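Local coordinates for protein nucleoside-diphosphate-sugar epimerase (Pseudomonas aeruginosa, PDB 2X4G) that probably acts on nucleotide-linked sugars as an NAD(P)-dependent epimerase or dehydratase of the extended short-chain dehydrogenase/reductase type, at residues Ser101-Thr106 and Asp163-Glu168; Ser126-Pro131 and Ser153-Cys158; Ala219-Arg224 and Phe317-Ala322; Glu257-Pro262 and Arg329-Phe334. All blocks are in the same frame, centred on the assembly; numbering follows the deposited sequence.

Contact 1 of 4, residues Ser101-Thr106 and Asp163-Glu168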
loop_
_atom_site.group_PDB
_atom_site.type_symbol
_atom_site.label_atom_id
_atom_site.label_comp_id
_atom_site.label_asym_id
_atom_site.label_seq_id
_atom_site.Cartn_x
_atom_site.Cartn_y
_atom_site.Cartn_z
ATOM N N SER A 101 -9.819 -16.750 0.413
ATOM C CA SER A 101 -8.732 -17.721 0.249
ATOM C C SER A 101 -8.148 -18.169 1.577
ATOM O O SER A 101 -7.445 -19.177 1.619
ATOM C CB SER A 101 -7.611 -17.126 -0.599
ATOM O OG SER A 101 -7.085 -15.976 0.028
ATOM N N ALA A 102 -8.401 -17.407 2.642
ATOM C CA ALA A 102 -8.100 -17.855 4.003
ATOM C C ALA A 102 -9.035 -19.019 4.325
ATOM O O ALA A 102 -8.593 -20.101 4.746
ATOM C CB ALA A 102 -8.281 -16.715 5.000
ATOM N N LEU A 103 -10.326 -18.791 4.079
ATOM C CA LEU A 103 -11.343 -19.819 4.238
ATOM C C LEU A 103 -11.119 -20.989 3.295
ATOM O O LEU A 103 -11.435 -22.122 3.638
ATOM C CB LEU A 103 -12.737 -19.234 4.019
ATOM C CG LEU A 103 -13.198 -18.183 5.032
ATOM C CD1 LEU A 103 -14.579 -17.689 4.644
ATOM C CD2 LEU A 103 -13.206 -18.737 6.459
ATOM N N GLY A 104 -10.560 -20.715 2.121
ATOM C CA GLY A 104 -10.289 -21.750 1.133
ATOM C C GLY A 104 -9.218 -22.749 1.540
ATOM O O GLY A 104 -9.217 -23.893 1.075
ATOM N N GLN A 105 -8.294 -22.319 2.386
ATOM C CA GLN A 105 -7.259 -23.209 2.893
ATOM C C GLN A 105 -7.803 -24.060 4.029
ATOM O O GLN A 105 -7.523 -25.266 4.083
ATOM C CB GLN A 105 -6.036 -22.421 3.385
ATOM C CG GLN A 105 -5.170 -21.796 2.254
ATOM C CD GLN A 105 -3.967 -20.969 2.784
ATOM O OE1 GLN A 105 -3.401 -21.259 3.865
ATOM N NE2 GLN A 105 -3.575 -19.944 2.013
ATOM N N THR A 106 -8.567 -23.457 4.941
ATOM C CA THR A 106 -9.033 -24.199 6.106
ATOM C C THR A 106 -10.149 -25.168 5.776
ATOM O O THR A 106 -10.266 -26.215 6.403
ATOM C CB THR A 106 -9.551 -23.290 7.232
ATOM O OG1 THR A 106 -10.484 -22.355 6.687
ATOM C CG2 THR A 106 -8.406 -22.554 7.927
ATOM N N ASP A 163 -12.306 -17.401 12.832
ATOM C CA ASP A 163 -12.845 -17.674 14.160
ATOM C C ASP A 163 -14.282 -18.215 14.090
ATOM O O ASP A 163 -14.586 -19.249 14.681
ATOM C CB ASP A 163 -12.795 -16.424 15.034
ATOM C CG ASP A 163 -12.980 -16.741 16.505
ATOM O OD1 ASP A 163 -14.120 -16.605 17.014
ATOM O OD2 ASP A 163 -11.983 -17.133 17.153
ATOM N N GLU A 164 -15.152 -17.513 13.370
ATOM C CA GLU A 164 -16.516 -17.981 13.123
ATOM C C GLU A 164 -16.582 -19.362 12.516
ATOM O O GLU A 164 -17.439 -20.157 12.886
ATOM C CB GLU A 164 -17.263 -17.027 12.192
ATOM C CG GLU A 164 -18.076 -15.958 12.925
ATOM C CD GLU A 164 -19.329 -16.498 13.611
ATOM O OE1 GLU A 164 -19.852 -15.781 14.500
ATOM O OE2 GLU A 164 -19.787 -17.620 13.276
ATOM N N GLN A 165 -15.697 -19.623 11.561
ATOM C CA GLN A 165 -15.631 -20.909 10.872
ATOM C C GLN A 165 -15.348 -22.046 11.834
ATOM O O GLN A 165 -16.018 -23.082 11.790
ATOM C CB GLN A 165 -14.540 -20.881 9.810
ATOM C CG GLN A 165 -14.435 -22.149 8.970
ATOM C CD GLN A 165 -13.268 -22.108 7.996
ATOM O OE1 GLN A 165 -12.176 -21.638 8.350
ATOM N NE2 GLN A 165 -13.485 -22.605 6.766
ATOM N N ALA A 166 -14.353 -21.855 12.695
ATOM C CA ALA A 166 -13.986 -22.879 13.675
ATOM C C ALA A 166 -15.147 -23.176 14.641
ATOM O O ALA A 166 -15.512 -24.341 14.852
ATOM C CB ALA A 166 -12.716 -22.473 14.437
ATOM N N ARG A 167 -15.748 -22.131 15.201
ATOM C CA ARG A 167 -16.891 -22.317 16.099
ATOM C C ARG A 167 -18.031 -23.047 15.382
ATOM O O ARG A 167 -18.732 -23.864 15.985
ATOM C CB ARG A 167 -17.392 -20.972 16.641
ATOM C CG ARG A 167 -16.349 -20.185 17.428
ATOM C CD ARG A 167 -16.957 -19.179 18.380
ATOM N NE ARG A 167 -17.956 -18.321 17.736
ATOM C CZ ARG A 167 -17.685 -17.299 16.917
ATOM N NH1 ARG A 167 -16.429 -16.977 16.603
ATOM N NH2 ARG A 167 -18.675 -16.582 16.401
ATOM N N GLU A 168 -18.199 -22.733 14.097
ATOM C CA GLU A 168 -19.227 -23.307 13.231
ATOM C C GLU A 168 -19.015 -24.809 13.053
ATOM O O GLU A 168 -19.968 -25.572 13.061
ATOM C CB GLU A 168 -19.200 -22.537 11.902
ATOM C CG GLU A 168 -20.069 -23.004 10.726
ATOM C CD GLU A 168 -19.583 -22.371 9.382
ATOM O OE1 GLU A 168 -18.755 -23.005 8.671
ATOM O OE2 GLU A 168 -19.985 -21.219 9.062
#

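Contact 2 of 4, residues Ser126-Pro131 and Ser153-Cys158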
loop_
_atom_site.group_PDB
_atom_site.type_symbol
_atom_site.label_atom_id
_atom_site.label_comp_id
_atom_site.label_asym_id
_atom_site.label_seq_id
_atom_site.Cartn_x
_atom_site.Cartn_y
_atom_site.Cartn_z
ATOM N N SER A 126 -6.756 -15.820 16.427
ATOM C CA SER A 126 -6.195 -14.516 16.682
ATOM C C SER A 126 -7.118 -13.692 17.540
ATOM O O SER A 126 -8.338 -13.843 17.491
ATOM C CB SER A 126 -6.012 -13.776 15.386
ATOM O OG SER A 126 -5.875 -12.400 15.645
ATOM N N ALA A 127 -6.519 -12.783 18.296
ATOM C CA ALA A 127 -7.245 -11.949 19.231
ATOM C C ALA A 127 -7.951 -10.831 18.489
ATOM O O ALA A 127 -8.762 -10.106 19.079
ATOM C CB ALA A 127 -6.294 -11.376 20.266
ATOM N N TYR A 128 -7.618 -10.676 17.203
ATOM C CA TYR A 128 -8.261 -9.682 16.342
ATOM C C TYR A 128 -9.640 -10.148 15.858
ATOM O O TYR A 128 -10.431 -9.333 15.346
ATOM C CB TYR A 128 -7.346 -9.302 15.179
ATOM C CG TYR A 128 -6.141 -8.495 15.614
ATOM C CD1 TYR A 128 -6.167 -7.104 15.613
ATOM C CD2 TYR A 128 -4.974 -9.118 16.040
ATOM C CE1 TYR A 128 -5.052 -6.364 16.025
ATOM C CE2 TYR A 128 -3.862 -8.383 16.451
ATOM C CZ TYR A 128 -3.909 -7.018 16.443
ATOM O OH TYR A 128 -2.808 -6.300 16.855
ATOM N N ALA A 129 -9.946 -11.436 16.056
ATOM C CA ALA A 129 -11.315 -11.932 15.884
ATOM C C ALA A 129 -12.261 -11.381 16.969
ATOM O O ALA A 129 -13.468 -11.527 16.862
ATOM C CB ALA A 129 -11.351 -13.469 15.872
ATOM N N MET A 130 -11.715 -10.755 18.004
ATOM C CA MET A 130 -12.517 -10.235 19.094
ATOM C C MET A 130 -12.588 -8.728 18.974
ATOM O O MET A 130 -11.639 -8.106 18.496
ATOM C CB MET A 130 -11.902 -10.598 20.440
ATOM C CG MET A 130 -11.457 -12.047 20.586
ATOM S SD MET A 130 -10.799 -12.341 22.257
ATOM C CE MET A 130 -9.387 -11.229 22.324
ATOM N N PRO A 131 -13.726 -8.136 19.383
ATOM C CA PRO A 131 -13.801 -6.691 19.489
ATOM C C PRO A 131 -13.091 -6.216 20.747
ATOM O O PRO A 131 -12.708 -7.029 21.593
ATOM C CB PRO A 131 -15.305 -6.426 19.581
ATOM C CG PRO A 131 -15.855 -7.635 20.212
ATOM C CD PRO A 131 -15.018 -8.771 19.700
ATOM N N SER A 153 -11.099 -3.332 9.408
ATOM C CA SER A 153 -10.067 -3.727 8.453
ATOM C C SER A 153 -10.309 -5.123 7.890
ATOM O O SER A 153 -10.977 -5.949 8.504
ATOM C CB SER A 153 -8.719 -3.721 9.137
ATOM O OG SER A 153 -8.708 -4.704 10.154
ATOM N N SER A 154 -9.742 -5.385 6.721
ATOM C CA SER A 154 -9.845 -6.697 6.107
ATOM C C SER A 154 -9.040 -7.724 6.888
ATOM O O SER A 154 -9.350 -8.905 6.862
ATOM C CB SER A 154 -9.399 -6.645 4.644
ATOM O OG SER A 154 -8.029 -6.363 4.551
ATOM N N TYR A 155 -8.010 -7.278 7.592
ATOM C CA TYR A 155 -7.286 -8.155 8.510
ATOM C C TYR A 155 -8.215 -8.692 9.588
ATOM O O TYR A 155 -8.316 -9.910 9.775
ATOM C CB TYR A 155 -6.108 -7.416 9.166
ATOM C CG TYR A 155 -5.186 -8.328 9.924
ATOM C CD1 TYR A 155 -4.382 -9.231 9.244
ATOM C CD2 TYR A 155 -5.130 -8.310 11.311
ATOM C CE1 TYR A 155 -3.531 -10.090 9.922
ATOM C CE2 TYR A 155 -4.292 -9.165 12.002
ATOM C CZ TYR A 155 -3.489 -10.057 11.305
ATOM O OH TYR A 155 -2.637 -10.934 11.957
ATOM N N VAL A 156 -8.878 -7.775 10.299
ATOM C CA VAL A 156 -9.850 -8.138 11.341
ATOM C C VAL A 156 -10.933 -9.038 10.759
ATOM O O VAL A 156 -11.389 -9.961 11.419
ATOM C CB VAL A 156 -10.555 -6.893 11.959
ATOM C CG1 VAL A 156 -11.816 -7.309 12.725
ATOM C CG2 VAL A 156 -9.611 -6.106 12.846
ATOM N N LEU A 157 -11.337 -8.761 9.517
ATOM C CA LEU A 157 -12.449 -9.458 8.888
ATOM C C LEU A 157 -12.074 -10.901 8.620
ATOM O O LEU A 157 -12.821 -11.835 8.929
ATOM C CB LEU A 157 -12.813 -8.753 7.591
ATOM C CG LEU A 157 -14.203 -9.073 7.057
ATOM C CD1 LEU A 157 -15.278 -8.607 8.025
ATOM C CD2 LEU A 157 -14.406 -8.424 5.695
ATOM N N CYS A 158 -10.893 -11.071 8.052
ATOM C CA CYS A 158 -10.339 -12.384 7.822
ATOM C C CYS A 158 -10.184 -13.145 9.149
ATOM O O CYS A 158 -10.588 -14.299 9.288
ATOM C CB CYS A 158 -9.004 -12.245 7.101
ATOM S SG CYS A 158 -8.072 -13.759 7.126
#

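Contact 3 of 4, residues Ala219-Arg224 and Phe317-Ala322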
loop_
_atom_site.group_PDB
_atom_site.type_symbol
_atom_site.label_atom_id
_atom_site.label_comp_id
_atom_site.label_asym_id
_atom_site.label_seq_id
_atom_site.Cartn_x
_atom_site.Cartn_y
_atom_site.Cartn_z
ATOM N N ALA A 219 7.459 -17.880 22.986
ATOM C CA ALA A 219 7.140 -18.882 22.002
ATOM C C ALA A 219 7.082 -20.272 22.633
ATOM O O ALA A 219 6.137 -21.029 22.385
ATOM C CB ALA A 219 8.148 -18.855 20.876
ATOM N N ALA A 220 8.095 -20.605 23.427
ATOM C CA ALA A 220 8.188 -21.943 24.020
ATOM C C ALA A 220 6.925 -22.233 24.806
ATOM O O ALA A 220 6.364 -23.307 24.686
ATOM C CB ALA A 220 9.444 -22.086 24.922
ATOM N N GLU A 221 6.461 -21.260 25.575
ATOM C CA GLU A 221 5.262 -21.432 26.380
ATOM C C GLU A 221 4.024 -21.546 25.516
ATOM O O GLU A 221 3.202 -22.436 25.754
ATOM C CB GLU A 221 5.064 -20.292 27.399
ATOM C CG GLU A 221 6.319 -19.908 28.126
ATOM C CD GLU A 221 6.148 -19.749 29.613
ATOM O OE1 GLU A 221 6.172 -20.782 30.308
ATOM O OE2 GLU A 221 6.051 -18.598 30.089
ATOM N N ALA A 222 3.874 -20.653 24.537
ATOM C CA ALA A 222 2.660 -20.640 23.702
ATOM C C ALA A 222 2.436 -22.027 23.084
ATOM O O ALA A 222 1.323 -22.516 23.028
ATOM C CB ALA A 222 2.732 -19.557 22.645
ATOM N N GLY A 223 3.518 -22.674 22.677
ATOM C CA GLY A 223 3.470 -24.071 22.237
ATOM C C GLY A 223 2.932 -25.045 23.273
ATOM O O GLY A 223 2.199 -25.963 22.943
ATOM N N ARG A 224 3.309 -24.861 24.528
ATOM C CA ARG A 224 2.810 -25.720 25.573
ATOM C C ARG A 224 1.335 -25.428 25.841
ATOM O O ARG A 224 0.530 -26.343 26.049
ATOM C CB ARG A 224 3.668 -25.570 26.825
ATOM C CG ARG A 224 5.120 -26.077 26.585
ATOM C CD ARG A 224 5.941 -26.279 27.850
ATOM N NE ARG A 224 6.472 -25.002 28.298
ATOM C CZ ARG A 224 7.699 -24.542 28.043
ATOM N NH1 ARG A 224 8.591 -25.244 27.333
ATOM N NH2 ARG A 224 8.043 -23.347 28.515
ATOM N N PHE A 317 -2.861 -23.560 32.485
ATOM C CA PHE A 317 -1.825 -22.821 31.780
ATOM C C PHE A 317 -1.618 -21.391 32.239
ATOM O O PHE A 317 -2.556 -20.625 32.402
ATOM C CB PHE A 317 -2.071 -22.774 30.284
ATOM C CG PHE A 317 -1.108 -21.883 29.578
ATOM C CD1 PHE A 317 -1.410 -20.549 29.361
ATOM C CD2 PHE A 317 0.139 -22.357 29.203
ATOM C CE1 PHE A 317 -0.508 -19.719 28.743
ATOM C CE2 PHE A 317 1.049 -21.527 28.585
ATOM C CZ PHE A 317 0.729 -20.201 28.365
ATOM N N PHE A 318 -0.354 -21.023 32.380
ATOM C CA PHE A 318 0.007 -19.629 32.547
ATOM C C PHE A 318 1.520 -19.477 32.393
ATOM O O PHE A 318 2.261 -20.420 32.615
ATOM C CB PHE A 318 -0.481 -19.094 33.914
ATOM C CG PHE A 318 0.108 -19.802 35.101
ATOM C CD1 PHE A 318 1.317 -19.396 35.635
ATOM C CD2 PHE A 318 -0.553 -20.849 35.695
ATOM C CE1 PHE A 318 1.857 -20.026 36.718
ATOM C CE2 PHE A 318 -0.012 -21.487 36.799
ATOM C CZ PHE A 318 1.196 -21.074 37.301
ATOM N N SER A 319 1.959 -18.272 32.058
ATOM C CA SER A 319 3.364 -17.990 31.808
ATOM C C SER A 319 4.127 -17.869 33.103
ATOM O O SER A 319 3.596 -17.375 34.100
ATOM C CB SER A 319 3.507 -16.683 31.026
ATOM O OG SER A 319 4.859 -16.419 30.671
ATOM N N THR A 320 5.370 -18.349 33.074
ATOM C CA THR A 320 6.296 -18.217 34.195
ATOM C C THR A 320 7.623 -17.562 33.789
ATOM O O THR A 320 8.456 -17.299 34.640
ATOM C CB THR A 320 6.534 -19.603 34.907
ATOM O OG1 THR A 320 6.823 -20.627 33.960
ATOM C CG2 THR A 320 5.306 -20.034 35.642
ATOM N N THR A 321 7.789 -17.255 32.503
ATOM C CA THR A 321 9.057 -16.765 31.940
ATOM C C THR A 321 9.139 -15.239 32.003
ATOM O O THR A 321 8.214 -14.556 31.621
ATOM C CB THR A 321 9.233 -17.249 30.456
ATOM O OG1 THR A 321 9.013 -18.662 30.390
ATOM C CG2 THR A 321 10.611 -16.961 29.910
ATOM N N ALA A 322 10.249 -14.710 32.508
ATOM C CA ALA A 322 10.491 -13.268 32.481
ATOM C C ALA A 322 10.531 -12.829 31.035
ATOM O O ALA A 322 11.073 -13.548 30.198
ATOM C CB ALA A 322 11.797 -12.929 33.155
#

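Contact 4 of 4, residues Glu257-Pro262 and Arg329-Phe334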
loop_
_atom_site.group_PDB
_atom_site.type_symbol
_atom_site.label_atom_id
_atom_site.label_comp_id
_atom_site.label_asym_id
_atom_site.label_seq_id
_atom_site.Cartn_x
_atom_site.Cartn_y
_atom_site.Cartn_z
ATOM N N GLU A 257 16.976 -1.390 24.788
ATOM C CA GLU A 257 17.956 -1.378 25.871
ATOM C C GLU A 257 18.840 -2.617 25.823
ATOM O O GLU A 257 20.060 -2.525 26.024
ATOM C CB GLU A 257 17.259 -1.221 27.224
ATOM C CG GLU A 257 16.704 0.196 27.429
ATOM C CD GLU A 257 15.645 0.289 28.528
ATOM O OE1 GLU A 257 15.411 -0.727 29.229
ATOM O OE2 GLU A 257 15.045 1.384 28.686
ATOM N N LEU A 258 18.218 -3.761 25.521
ATOM C CA LEU A 258 18.909 -5.036 25.412
ATOM C C LEU A 258 19.837 -5.092 24.207
ATOM O O LEU A 258 20.886 -5.718 24.274
ATOM C CB LEU A 258 17.896 -6.160 25.315
ATOM C CG LEU A 258 17.063 -6.370 26.574
ATOM C CD1 LEU A 258 15.988 -7.401 26.299
ATOM C CD2 LEU A 258 17.993 -6.783 27.741
ATOM N N LEU A 259 19.467 -4.441 23.108
ATOM C CA LEU A 259 20.310 -4.443 21.912
ATOM C C LEU A 259 21.410 -3.389 21.960
ATOM O O LEU A 259 22.230 -3.311 21.041
ATOM C CB LEU A 259 19.464 -4.231 20.657
ATOM C CG LEU A 259 18.514 -5.382 20.315
ATOM C CD1 LEU A 259 17.489 -4.942 19.278
ATOM C CD2 LEU A 259 19.315 -6.590 19.835
ATOM N N GLY A 260 21.429 -2.591 23.027
ATOM C CA GLY A 260 22.354 -1.463 23.153
ATOM C C GLY A 260 22.051 -0.334 22.178
ATOM O O GLY A 260 22.964 0.351 21.726
ATOM N N GLN A 261 20.766 -0.125 21.881
ATOM C CA GLN A 261 20.320 0.815 20.846
ATOM C C GLN A 261 19.462 1.915 21.469
ATOM O O GLN A 261 19.015 1.760 22.597
ATOM C CB GLN A 261 19.485 0.062 19.815
ATOM C CG GLN A 261 20.202 -1.099 19.144
ATOM C CD GLN A 261 20.881 -0.724 17.851
ATOM O OE1 GLN A 261 20.763 0.407 17.378
ATOM N NE2 GLN A 261 21.593 -1.684 17.260
ATOM N N PRO A 262 19.219 3.027 20.736
ATOM C CA PRO A 262 18.334 4.074 21.284
ATOM C C PRO A 262 16.857 3.683 21.215
ATOM O O PRO A 262 16.445 2.992 20.286
ATOM C CB PRO A 262 18.622 5.294 20.396
ATOM C CG PRO A 262 19.236 4.766 19.130
ATOM C CD PRO A 262 19.674 3.336 19.360
ATOM N N ARG A 329 16.355 -14.444 24.183
ATOM C CA ARG A 329 16.540 -15.734 23.549
ATOM C C ARG A 329 16.279 -15.555 22.065
ATOM O O ARG A 329 16.969 -16.129 21.223
ATOM C CB ARG A 329 15.579 -16.742 24.149
ATOM C CG ARG A 329 16.033 -18.179 24.092
ATOM C CD ARG A 329 14.930 -19.112 24.554
ATOM N NE ARG A 329 14.547 -18.794 25.931
ATOM C CZ ARG A 329 13.307 -18.541 26.364
ATOM N NH1 ARG A 329 12.240 -18.594 25.563
ATOM N NH2 ARG A 329 13.135 -18.248 27.644
ATOM N N ALA A 330 15.279 -14.733 21.763
ATOM C CA ALA A 330 15.000 -14.306 20.411
ATOM C C ALA A 330 16.198 -13.557 19.859
ATOM O O ALA A 330 16.728 -13.894 18.798
ATOM C CB ALA A 330 13.759 -13.425 20.380
ATOM N N ILE A 331 16.634 -12.541 20.588
ATOM C CA ILE A 331 17.792 -11.775 20.174
ATOM C C ILE A 331 18.957 -12.681 19.820
ATOM O O ILE A 331 19.551 -12.500 18.791
ATOM C CB ILE A 331 18.218 -10.741 21.233
ATOM C CG1 ILE A 331 17.260 -9.550 21.193
ATOM C CG2 ILE A 331 19.642 -10.239 20.961
ATOM C CD1 ILE A 331 17.444 -8.581 22.341
ATOM N N ASP A 332 19.265 -13.663 20.647
ATOM C CA ASP A 332 20.404 -14.546 20.386
ATOM C C ASP A 332 20.222 -15.435 19.156
ATOM O O ASP A 332 21.161 -15.635 18.368
ATOM C CB ASP A 332 20.686 -15.433 21.602
ATOM C CG ASP A 332 21.308 -14.662 22.750
ATOM O OD1 ASP A 332 21.857 -13.555 22.522
ATOM O OD2 ASP A 332 21.243 -15.168 23.889
ATOM N N TRP A 333 19.022 -15.980 19.000
ATOM C CA TRP A 333 18.713 -16.758 17.829
ATOM C C TRP A 333 18.936 -15.907 16.569
ATOM O O TRP A 333 19.598 -16.348 15.621
ATOM C CB TRP A 333 17.289 -17.317 17.899
ATOM C CG TRP A 333 17.101 -18.372 16.904
ATOM C CD1 TRP A 333 17.425 -19.693 17.025
ATOM C CD2 TRP A 333 16.583 -18.208 15.598
ATOM N NE1 TRP A 333 17.119 -20.377 15.863
ATOM C CE2 TRP A 333 16.606 -19.483 14.967
ATOM C CE3 TRP A 333 16.101 -17.114 14.887
ATOM C CZ2 TRP A 333 16.165 -19.680 13.655
ATOM C CZ3 TRP A 333 15.665 -17.314 13.565
ATOM C CH2 TRP A 333 15.704 -18.588 12.971
ATOM N N PHE A 334 18.417 -14.681 16.560
ATOM C CA PHE A 334 18.552 -13.835 15.380
ATOM C C PHE A 334 20.008 -13.553 15.066
ATOM O O PHE A 334 20.403 -13.538 13.910
ATOM C CB PHE A 334 17.793 -12.515 15.549
ATOM C CG PHE A 334 16.301 -12.659 15.481
ATOM C CD1 PHE A 334 15.701 -13.483 14.528
ATOM C CD2 PHE A 334 15.498 -11.970 16.348
ATOM C CE1 PHE A 334 14.345 -13.620 14.459
ATOM C CE2 PHE A 334 14.119 -12.107 16.279
ATOM C CZ PHE A 334 13.544 -12.937 15.330
#

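Contact 1 of 4, residues Ser101-Thr106 and Asp163-Glu168
Leu-103 on helix 98-116 and Gln-165 on helix 154-171 mark the closest approach of the two backbones, their CA atoms 8.0 Å apart, so the gap is bridged by side chains. Gln-165 does most of the reaching. Its chain is fully stretched from the first torsion on (chi1 -177°), which carries the carboxamide to the other helix. There Thr-106 OG1 donates to Gln-165 OE1; the modelled separation of 2.5 Å is very short, and its exact length is doubtful. Leu-103 runs past the glutamine in the opposite direction, its CD2 methyl 3.6 Å from Gln-165 OE1 and 3.7 Å from Gln-165 CD. Beside this polar link, Leu-103 and Thr-106 also pack on Leu-162, one turn earlier on helix 154-171. The two helices are successive crossover helices of the Rossmann fold: helix 98-116 leads into strand 121-124, and helix 154-171 connects that strand with strand 176-185. Gln-165 NE2 has a weak hydrogen bond to Asn-107. The buried amide thus has a hydroxyl partner and a weak second one on the same helix, which may restrain its rotation, while a Leu-103 methyl packs against its oxygen.

Contact 2 of 4, residues Ser126-Pro131 and Ser153-Cys158
Tyr-128 offers one face of its ring to the edge of Tyr-155, whose CE2 stands 4.0 Å above the Tyr-128 plane, shifted toward the rim. At the edge of the Tyr-128 ring, in its plane, sits Ser-126 OG. The two rings form a T-shaped (edge-to-face) pair, with centroids 5.7 Å apart and planes at 73°. Tyr-155 CE2 lies equally close, 4.1 Å, to CG and CD2 of Tyr-128, so the edge bears on the root of the ring rather than on its phenol end. That end points elsewhere, its OH hydrogen-bonded to Arg-214. Tyr-155 starts out alongside the gap, and with CG anti to the backbone N (chi1 -170°) its ring swings across to Tyr-128.

Tyr-155 and Lys-159 have the spacing of the YxxxK motif of short-chain dehydrogenases/reductases, and Ser-126, just past strand 121-124 and touching Lys-159, stands where such enzymes usually carry a serine or threonine. The contact thus probably lines the active site, as in relatives.

Ser-126 also makes an ST turn: Tyr-128 N donates to Ser-126 OG over 2.9 Å at an almost straight 164°, tying down the residue that carries the ring. Across the gap Ser-153 is the N-cap of helix 154-171, and Val-156 N donates to Ser-153 OG at 3.1 Å. The backbones are closest at Tyr-128 and Val-156, CA to CA 5.5 Å, and from the first turn of that helix Val-156 lays its CG1 methyl 3.6 Å from Tyr-128 O.

Contact 3 of 4, residues Ala219-Arg224 and Phe317-Ala322
Glu-221 leaves helix 219-232 facing the 317-322 loop, and its CB lies 4.4 Å from Phe-317 CE2. The same ring atom approaches the Glu-221 backbone as well, 3.7 Å from its O, so the phenyl group packs obliquely beside the base of the glutamate. CG follows, 3.7 Å from Thr-321 OG1. A bend at chi2 (-134°) then carries the carboxylate in among the loop residues, with Glu-221 CD 3.2 Å from Thr-321 OG1.

OE2 is where the grip concentrates. Ser-319 OG donates to Glu-221 OE2 over 2.6 Å, arriving nearly in line with the C-O bond. Thr-320 N, 3.1 Å from Glu-221 OE2, uses the syn lone pair, on the side of the other oxygen. Thr-321 N reaches the same Glu-221 OE2 at 3.3 Å but comes from above, 37° out of the carboxylate plane.

In the fold, this glutamate ties the first turn of the helix that follows strand 213-218 to the loop leading into helix 323-336, whose N-cap position is Ala-322. The helix turn is itself packed on helix 24-35 of the Rossmann core, through Ala-219 and Ala-222. At its own backbone, Glu-221 N is hydrogen-bonded to the side chain of Asp-218, at the end of the strand.

OE1, the other oxygen, turns toward Arg-224, whose NH2 makes a long ion pair with Glu-221 OE1 at 3.6 Å. The arginine lies back over its own helix, one face of the guanidinium above Ala-220 O and the carboxylate oxygen at its edge.

Contact 4 of 4, residues Glu257-Pro262 and Arg329-Phe334
Ile-331, which meets Leu-258 and Leu-259, rides on a helical turn whose shortest polar bond runs from Phe-334 N to Ala-330 O, 2.9 Å. Between the two segments themselves there is no hydrogen bond, and the contact is purely aliphatic. Ile-331 points at the other segment. Its CG1 is anti to the carbonyl carbon (chi1 -76°) and the branch runs on extended, which pushes CD1 forward between the two leucines. On one of them CD1 lands 3.7 Å from the Leu-259 CD2 methyl; on the other it stops against the stem, 3.9 Å from Leu-258 CB. The second branch of the isoleucine takes part too, with CG2 3.8 Å from Leu-259 CD2, so that one leucine methyl rests against both arms.

Leu-258 and Leu-259 come from the last turn of helix 248-259. Gly-260 closes it with a Schellman motif at positive phi (69°), its N bonded to Glu-257 O at 3.3 Å. The contact joins this C-terminal end to the middle of helix 323-336, and Leu-259 also reaches Ile-201 of helix 196-202, on which Ala-330 and Phe-334 pack in turn. The join between the two helix segments therefore rests on van der Waals packing and hydrophobic burial of aliphatic groups, with no polar bond across it.

Contacts 1 and 2 both use helix 154-171, with centres 13 Å apart, and touch where Asp-163 packs on Ala-129 and Ala-102 on Cys-158. In sequence, contact 2 falls between the two segments of contact 1, all four belonging to the Rossmann-type fold of the family. Contacts 3 and 4 follow later in the chain, their segments alternating; their centres are 20 Å apart, and Thr-321 meets Arg-329, since loop 317-322 of contact 3 leads into helix 323-336 of contact 4. Contact 1 lies across the chain's centre from both, about 26 Å from contact 3 and 36 Å from contact 4, centre to centre. The C-terminal residues thus join helix 219-232 with helix 248-259.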